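Local coordinates for alanine dehydrogenase (Archaeoglobus fulgidus, PDB 1OMO), which catalyses the reversible NAD-dependent oxidative deamination of L-alanine to pyruvate, working as a homodimer, at residues A[58-62]-A[302-306]. Residues are numbered along the deposited sequence; the frame is centred on the assembly and turned at random.
Sequences LMGYA and KVVYE
Tyr61 and Lys302 bring the two backbones to 7.0 Å between their CA atoms, where the type I' beta turn of Leu58 to Tyr61, which closes the hairpin of strands 50-58 and 61-69, meets helix 294-311. The extended Lys302 chain crosses the Tyr61 ring at about a right angle: CB lies over one face, 24° off the normal, a CH-pi contact, and Lys302 CD passes 3.4 Å from Tyr61 CE1. With CG anti to the backbone N (chi1 150°), the chain carries NZ past the ring edge to donate to Met59 O at 3.0 Å, in the carbonyl plane. Tyr61 OH donates to the anti lone pair of Glu306 OE1 at 2.7 Å, ring and carboxylate planes standing 57° apart. Tyr61 OH also lies at the edge of the Tyr305 ring, 3.8 Å from Tyr305 CD1. Tyr61 also touches Val298, packing the helix against its own sheet, in the domain that meets the second subunit through Ala62. A leucine in place of Tyr61 would probably leave Glu306 without its hydroxyl partner and Lys302 CB without an aromatic face. The ammonium thus bonds the turn carbonyl and OE1 the phenol, while the long Lys302 NZ to Glu306 OE1 salt bridge, 3.8 Å, probably adds electrostatic support.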
# COMPACT_ATOMS: atom_id res chain seq x y z
N LEU A 58 -10.64 -6.14 -8.71
CA LEU A 58 -11.53 -7.17 -9.28
C LEU A 58 -12.99 -6.80 -9.02
O LEU A 58 -13.29 -5.88 -8.24
CB LEU A 58 -11.27 -8.55 -8.69
CG LEU A 58 -11.94 -8.78 -7.33
CD1 LEU A 58 -11.88 -10.28 -6.92
CD2 LEU A 58 -11.24 -7.90 -6.31
N MET A 59 -13.89 -7.52 -9.67
CA MET A 59 -15.31 -7.29 -9.49
C MET A 59 -15.70 -5.84 -9.69
O MET A 59 -16.71 -5.39 -9.16
CB MET A 59 -15.74 -7.73 -8.09
CG MET A 59 -15.30 -9.14 -7.76
SD MET A 59 -15.71 -9.56 -6.09
CE MET A 59 -15.95 -11.31 -6.24
N GLY A 60 -14.89 -5.10 -10.43
CA GLY A 60 -15.22 -3.73 -10.71
C GLY A 60 -14.74 -2.67 -9.74
O GLY A 60 -15.05 -1.49 -9.92
N TYR A 61 -14.00 -3.08 -8.71
CA TYR A 61 -13.47 -2.12 -7.75
C TYR A 61 -11.99 -2.27 -7.55
O TYR A 61 -11.37 -3.25 -7.97
CB TYR A 61 -14.13 -2.26 -6.39
CG TYR A 61 -15.56 -1.85 -6.36
CD1 TYR A 61 -16.54 -2.65 -6.91
CD2 TYR A 61 -15.94 -0.66 -5.74
CE1 TYR A 61 -17.88 -2.29 -6.85
CE2 TYR A 61 -17.28 -0.28 -5.66
CZ TYR A 61 -18.25 -1.11 -6.21
OH TYR A 61 -19.58 -0.80 -6.07
N ALA A 62 -11.41 -1.28 -6.90
CA ALA A 62 -10.00 -1.35 -6.59
C ALA A 62 -9.96 -0.85 -5.16
O ALA A 62 -10.88 -0.14 -4.73
CB ALA A 62 -9.19 -0.45 -7.51
N LYS A 302 -16.54 -4.46 -1.41
CA LYS A 302 -17.50 -4.09 -2.44
C LYS A 302 -18.93 -4.36 -1.95
O LYS A 302 -19.86 -3.57 -2.21
CB LYS A 302 -17.27 -4.87 -3.73
CG LYS A 302 -18.60 -5.06 -4.50
CD LYS A 302 -18.43 -5.55 -5.92
CE LYS A 302 -19.77 -5.52 -6.67
NZ LYS A 302 -19.56 -5.69 -8.12
N VAL A 303 -19.12 -5.48 -1.27
CA VAL A 303 -20.45 -5.81 -0.77
C VAL A 303 -20.90 -4.87 0.33
O VAL A 303 -22.07 -4.49 0.37
CB VAL A 303 -20.48 -7.24 -0.26
CG1 VAL A 303 -21.75 -7.48 0.56
CG2 VAL A 303 -20.41 -8.21 -1.43
N VAL A 304 -19.99 -4.51 1.22
CA VAL A 304 -20.28 -3.59 2.32
C VAL A 304 -20.62 -2.21 1.75
O VAL A 304 -21.53 -1.52 2.24
CB VAL A 304 -19.05 -3.41 3.24
CG1 VAL A 304 -19.23 -2.18 4.14
CG2 VAL A 304 -18.84 -4.66 4.08
N TYR A 305 -19.87 -1.79 0.73
CA TYR A 305 -20.11 -0.47 0.15
C TYR A 305 -21.50 -0.36 -0.51
O TYR A 305 -22.23 0.57 -0.24
CB TYR A 305 -18.99 -0.08 -0.84
CG TYR A 305 -19.21 1.25 -1.54
CD1 TYR A 305 -19.48 1.30 -2.90
CD2 TYR A 305 -19.21 2.46 -0.83
CE1 TYR A 305 -19.76 2.52 -3.56
CE2 TYR A 305 -19.48 3.68 -1.47
CZ TYR A 305 -19.76 3.69 -2.84
OH TYR A 305 -20.03 4.87 -3.48
N GLU A 306 -21.85 -1.33 -1.35
CA GLU A 306 -23.15 -1.30 -2.02
C GLU A 306 -24.28 -1.49 -1.02
O GLU A 306 -25.33 -0.88 -1.16
CB GLU A 306 -23.18 -2.37 -3.13
CG GLU A 306 -22.18 -2.03 -4.24
CD GLU A 306 -22.05 -3.07 -5.31
OE1 GLU A 306 -21.31 -2.83 -6.28
OE2 GLU A 306 -22.67 -4.14 -5.19